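PDB 4ADZ: CSOR from Streptomyces lividans, which acts as a copper-sensing transcriptional repressor that controls copper-responsive genes, including a copper-sensitive operon. Local coordinates for the interface of chains A and B. Residues are numbered along the deposited sequence; one frame, centred on the assembly and turned at random. Chains: chain A/B, CSOR.

Contacts 1 and 2 belong to one two-fold symmetric interface between identical chains. The centres of their C-alpha atoms are about 15 Å apart. Helix 78-114 of both chains runs through both contacts. Contact 1 joins the start of this helix in chain B to the same helix and to helix 116-134 of chain A. Contact 2 lies around the two-fold axis, where the N-terminal halves of the two helices 78-114 pack antiparallel, with helix 48-73 at its side. Contact 1 recurs with the chains exchanged. The A-B dimer, half of the four-chain assembly, therefore carries two cysteine-histidine sites flanking a shared apolar core, as expected for a CsoR repressor.

Contact 1: the interface of chains A and B. Residues chain A 100, 103, 122, 125-126, 129; chain B 77-79, 82.
This patch is the copper-site region of the CsoR dimer, seen without metal. B:Cys78, at the start of helix 78-114, meets A:His103 on the same helix of the partner. B:Cys78 SG lies over one face of the A:His103 imidazole, 3.2 Å above the plane and displaced toward the rim. The SG is wedged between the backbone N and the carbonyl carbon (chi1 64°). B:Cys78 SG is 3.3 Å from A:His103 ND1.

B:Tyr77 forms the polar part. The hydroxyl B:Tyr77 OH donates to A:Glu125 OE1 at 2.6 Å, on the syn lone pair of the carboxylate. B:Tyr77 OH also accepts from A:Lys122 NZ at 2.9 Å. A:Glu125 reaches it tip to tip with an extended chain. The planes of the carboxylate and the phenol ring are turned 37° against each other. The nearby ammonium would be expected to favour an ionised A:Glu125.

B:Ile79 packs beside this network. B:Ile79 CG1 lies 3.8 Å from A:Glu125 CD, and its CD1 fits between A:His103 and A:Ala129. The contact is looser toward B:Leu82. There B:Leu82 CD1 meets A:Leu100 CD1 at 4.1 Å, and the two side chains are nearly perpendicular.

The cysteine and histidine are family copper ligands from different chains. The site thus places metal sensing at the dimer interface, and the tyrosine-glutamate pair probably couples it to helix 116-134.

Contact 2: the interface of chains A and B. Residues chain A 61, 88-90, 92-93, 96, 136; chain B 65, 68, 85-86, 88-90, 92, 136.
A:Thr89 has OG1 between its backbone N and carbonyl carbon (chi1 60°), which leaves methyl CG2 anti to the carbonyl carbon and pointing at chain B. A:Leu92 has CG anti to the carbonyl carbon (chi1 -81°), and its two methyls spread across the interface. The twin residues of chain B adopt the same torsions. This patch is the apolar core of the dimer, where the N-terminal halves of the two helices 78-114 pack antiparallel.

The threonine and leucine side chains lie alongside each other, pointing opposite ways. A:Thr89 CG2 rests 3.5 Å from B:Leu92 CB, and the exchanged pair does the same. At the centre the two leucines are nearly perpendicular, with A:Leu92 CD1 3.6 Å from B:Leu92 CD1. The other methyl, A:Leu92 CD2, points toward helix 48-73 of chain B. A:Leu92 CD2 meets B:Ile65 CD1 tip to tip at 3.9 Å and B:Leu68 CD1 obliquely. A:Ile61 and B:Ile65 meet nearly perpendicular, through A:Ile61 CG2 and B:Ile65 CD1, and extend the packing.

The hydroxyl of B:Thr89 is held within its own helix. B:Thr89 OG1 donates to B:Ser86 O at 2.9 Å, from above the carbonyl plane (27° out of it). This bond helps fix the rotation that presents the methyl to the partner. The C-terminal residues A:Thr136 and B:Thr136 lie beside the threonines, but they are poorly ordered. Their link to the hydroxyls of B:Thr89 and A:Thr89 is weak, and their shortest approaches are model error.

At the edge of the core, B:Val85 CG1 touches the backbone carbonyl oxygen O of A:Leu92 at 3.5 Å and also packs against A:Ala96 CB.

Contact 1: the interface of chains A and B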
# COMPACT_ATOMS: atom_id res chain seq x y z
N LEU A 100 -3.99 -8.02 -14.39
CA LEU A 100 -2.57 -8.35 -14.50
C LEU A 100 -2.38 -9.85 -14.73
O LEU A 100 -1.59 -10.27 -15.58
CB LEU A 100 -1.87 -7.96 -13.24
CG LEU A 100 -0.40 -8.23 -13.23
CD1 LEU A 100 0.21 -7.31 -14.33
CD2 LEU A 100 0.18 -7.97 -11.85
N HIS A 103 -3.26 -10.67 -18.28
CA HIS A 103 -2.16 -10.20 -19.14
C HIS A 103 -0.96 -11.10 -19.11
O HIS A 103 -0.40 -11.45 -20.19
CB HIS A 103 -1.74 -8.84 -18.70
CG HIS A 103 -0.63 -8.25 -19.51
ND1 HIS A 103 -0.72 -8.12 -20.87
CD2 HIS A 103 0.55 -7.65 -19.12
CE1 HIS A 103 0.39 -7.47 -21.31
NE2 HIS A 103 1.19 -7.24 -20.25
N LYS A 122 7.87 -6.65 -22.50
CA LYS A 122 6.55 -6.87 -21.88
C LYS A 122 6.72 -7.07 -20.39
O LYS A 122 5.94 -6.57 -19.57
CB LYS A 122 5.78 -8.09 -22.46
CG LYS A 122 5.22 -7.91 -23.85
CD LYS A 122 4.07 -6.87 -23.86
CE LYS A 122 3.60 -6.59 -25.30
NZ LYS A 122 2.79 -5.34 -25.41
N GLU A 125 7.57 -3.79 -18.67
CA GLU A 125 6.37 -2.97 -18.60
C GLU A 125 5.44 -3.46 -17.49
O GLU A 125 4.90 -2.63 -16.74
CB GLU A 125 5.61 -3.03 -19.93
CG GLU A 125 4.39 -2.10 -20.01
CD GLU A 125 3.59 -2.31 -21.30
OE1 GLU A 125 3.40 -3.51 -21.75
OE2 GLU A 125 3.13 -1.26 -21.80
N ALA A 126 5.21 -4.75 -17.38
CA ALA A 126 4.31 -5.28 -16.34
C ALA A 126 4.88 -4.99 -14.93
O ALA A 126 4.15 -4.65 -13.99
CB ALA A 126 4.09 -6.77 -16.54
N ALA A 129 4.13 -1.41 -14.03
CA ALA A 129 2.72 -1.30 -13.66
C ALA A 129 2.54 -1.87 -12.25
O ALA A 129 1.80 -1.32 -11.46
CB ALA A 129 1.79 -2.02 -14.64
N TYR B 77 -5.80 -1.55 -24.07
CA TYR B 77 -4.69 -2.36 -23.58
C TYR B 77 -4.65 -2.37 -22.04
O TYR B 77 -4.79 -1.34 -21.37
CB TYR B 77 -3.40 -1.80 -24.12
CG TYR B 77 -2.13 -2.55 -23.77
CD1 TYR B 77 -1.98 -3.89 -24.09
CD2 TYR B 77 -1.05 -1.88 -23.22
CE1 TYR B 77 -0.81 -4.58 -23.85
CE2 TYR B 77 0.12 -2.56 -22.95
CZ TYR B 77 0.22 -3.91 -23.23
OH TYR B 77 1.38 -4.59 -22.99
N CYS B 78 -4.46 -3.55 -21.51
CA CYS B 78 -4.59 -3.69 -20.06
C CYS B 78 -3.67 -2.84 -19.23
O CYS B 78 -4.09 -2.36 -18.18
CB CYS B 78 -4.50 -5.12 -19.69
SG CYS B 78 -2.87 -5.72 -20.11
N ILE B 79 -2.44 -2.56 -19.65
CA ILE B 79 -1.55 -1.69 -18.90
C ILE B 79 -2.08 -0.25 -18.77
O ILE B 79 -1.94 0.34 -17.75
CB ILE B 79 -0.09 -1.72 -19.44
CG1 ILE B 79 0.43 -3.16 -19.44
CG2 ILE B 79 0.82 -0.76 -18.66
CD1 ILE B 79 0.63 -3.81 -18.07
N LEU B 82 -4.60 -0.38 -16.09
CA LEU B 82 -3.90 -0.39 -14.80
C LEU B 82 -3.41 0.96 -14.39
O LEU B 82 -3.59 1.38 -13.24
CB LEU B 82 -2.78 -1.41 -14.77
CG LEU B 82 -3.16 -2.87 -14.92
CD1 LEU B 82 -1.91 -3.80 -14.90
CD2 LEU B 82 -4.13 -3.29 -13.84

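Contact 2: the interface of chains A and B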
# COMPACT_ATOMS: atom_id res chain seq x y z
N ILE A 61 -17.94 -1.22 -8.10
CA ILE A 61 -17.14 -0.11 -7.63
C ILE A 61 -17.79 1.26 -7.80
O ILE A 61 -17.76 2.05 -6.88
CB ILE A 61 -15.71 -0.11 -8.26
CG1 ILE A 61 -14.94 -1.41 -7.83
CG2 ILE A 61 -15.00 1.25 -7.99
CD1 ILE A 61 -13.81 -1.84 -8.78
N SER A 88 -13.51 0.27 -1.21
CA SER A 88 -13.48 0.62 -2.65
C SER A 88 -12.07 0.51 -3.21
O SER A 88 -11.87 -0.01 -4.30
CB SER A 88 -14.01 2.02 -2.85
OG SER A 88 -15.32 2.10 -2.29
N THR A 89 -11.08 0.91 -2.45
CA THR A 89 -9.66 0.79 -2.89
C THR A 89 -9.29 -0.68 -3.01
O THR A 89 -8.65 -1.10 -4.00
CB THR A 89 -8.67 1.59 -2.00
OG1 THR A 89 -8.72 1.13 -0.63
CG2 THR A 89 -8.98 3.08 -2.02
N LYS A 90 -9.71 -1.48 -2.04
CA LYS A 90 -9.48 -2.92 -2.09
C LYS A 90 -10.08 -3.53 -3.32
O LYS A 90 -9.42 -4.36 -3.97
CB LYS A 90 -9.94 -3.59 -0.78
CG LYS A 90 -9.88 -5.10 -0.73
CD LYS A 90 -10.69 -5.71 0.42
CE LYS A 90 -10.48 -7.22 0.55
NZ LYS A 90 -9.05 -7.52 0.81
N LEU A 92 -10.77 -2.09 -6.19
CA LEU A 92 -9.95 -1.62 -7.36
C LEU A 92 -8.66 -2.42 -7.48
O LEU A 92 -8.24 -2.74 -8.61
CB LEU A 92 -9.65 -0.12 -7.28
CG LEU A 92 -10.78 0.79 -7.76
CD1 LEU A 92 -10.66 2.16 -7.15
CD2 LEU A 92 -10.95 0.86 -9.31
N GLN A 93 -8.03 -2.70 -6.36
CA GLN A 93 -6.78 -3.49 -6.35
C GLN A 93 -7.04 -4.90 -6.82
O GLN A 93 -6.26 -5.45 -7.64
CB GLN A 93 -6.13 -3.48 -4.98
CG GLN A 93 -5.53 -2.13 -4.59
CD GLN A 93 -4.92 -2.18 -3.17
OE1 GLN A 93 -5.39 -2.90 -2.28
NE2 GLN A 93 -3.79 -1.52 -3.01
N ALA A 96 -7.45 -4.82 -10.50
CA ALA A 96 -6.12 -4.61 -11.13
C ALA A 96 -5.37 -5.96 -11.20
O ALA A 96 -4.81 -6.33 -12.24
CB ALA A 96 -5.31 -3.57 -10.37
N THR A 136 0.19 2.50 -4.35
CA THR A 136 -1.12 2.77 -3.75
C THR A 136 -1.34 1.66 -2.70
O THR A 136 -2.45 1.16 -2.51
CB THR A 136 -2.27 2.84 -4.79
OG1 THR A 136 -1.79 3.25 -6.10
CG2 THR A 136 -3.32 3.79 -4.32
OXT THR A 136 -0.41 1.22 -1.98
N ILE B 65 -13.89 6.13 -12.70
CA ILE B 65 -14.40 4.82 -12.75
C ILE B 65 -15.24 4.64 -14.03
O ILE B 65 -15.22 3.56 -14.67
CB ILE B 65 -15.23 4.41 -11.52
CG1 ILE B 65 -14.50 4.71 -10.22
CG2 ILE B 65 -15.65 2.96 -11.62
CD1 ILE B 65 -13.12 4.06 -10.05
N LEU B 68 -12.77 3.96 -16.62
CA LEU B 68 -12.38 2.57 -16.60
C LEU B 68 -13.38 1.65 -17.31
O LEU B 68 -13.00 0.71 -18.02
CB LEU B 68 -12.20 2.07 -15.15
CG LEU B 68 -10.96 2.59 -14.45
CD1 LEU B 68 -11.08 2.25 -12.95
CD2 LEU B 68 -9.71 2.04 -15.14
N VAL B 85 -6.39 2.71 -13.10
CA VAL B 85 -6.79 2.11 -11.79
C VAL B 85 -5.93 2.76 -10.70
O VAL B 85 -6.43 3.17 -9.60
CB VAL B 85 -6.74 0.59 -11.72
CG1 VAL B 85 -6.94 0.01 -10.25
CG2 VAL B 85 -7.74 -0.06 -12.72
N SER B 86 -4.62 2.88 -10.93
CA SER B 86 -3.70 3.37 -9.93
C SER B 86 -4.00 4.84 -9.67
O SER B 86 -4.01 5.30 -8.51
CB SER B 86 -2.23 3.13 -10.40
OG SER B 86 -1.94 1.74 -10.34
N SER B 88 -6.94 6.22 -9.87
CA SER B 88 -8.20 6.26 -9.09
C SER B 88 -7.98 5.84 -7.64
O SER B 88 -8.49 6.47 -6.73
CB SER B 88 -9.23 5.35 -9.73
OG SER B 88 -9.40 5.74 -11.09
N THR B 89 -7.13 4.86 -7.42
CA THR B 89 -6.81 4.43 -6.03
C THR B 89 -6.08 5.55 -5.31
O THR B 89 -6.37 5.87 -4.14
CB THR B 89 -6.05 3.07 -5.97
OG1 THR B 89 -4.80 3.15 -6.68
CG2 THR B 89 -6.88 1.95 -6.57
N LYS B 90 -5.14 6.19 -6.00
CA LYS B 90 -4.42 7.32 -5.43
C LYS B 90 -5.36 8.43 -5.04
O LYS B 90 -5.20 8.99 -3.94
CB LYS B 90 -3.30 7.79 -6.39
CG LYS B 90 -2.54 9.04 -5.99
CD LYS B 90 -1.72 9.65 -7.15
CE LYS B 90 -0.84 10.81 -6.68
NZ LYS B 90 0.12 10.36 -5.65
N LEU B 92 -8.54 8.21 -4.27
CA LEU B 92 -9.31 7.73 -3.07
C LEU B 92 -8.48 7.86 -1.80
O LEU B 92 -9.03 8.21 -0.74
CB LEU B 92 -9.80 6.29 -3.25
CG LEU B 92 -11.07 6.14 -4.08
CD1 LEU B 92 -11.18 4.76 -4.67
CD2 LEU B 92 -12.38 6.54 -3.33
N THR B 136 -4.44 -1.15 2.05
CA THR B 136 -4.66 -0.94 0.62
C THR B 136 -3.44 -0.14 0.11
O THR B 136 -3.54 0.74 -0.73
CB THR B 136 -6.00 -0.21 0.31
OG1 THR B 136 -6.99 -0.47 1.34
CG2 THR B 136 -6.53 -0.67 -1.01
OXT THR B 136 -2.27 -0.37 0.52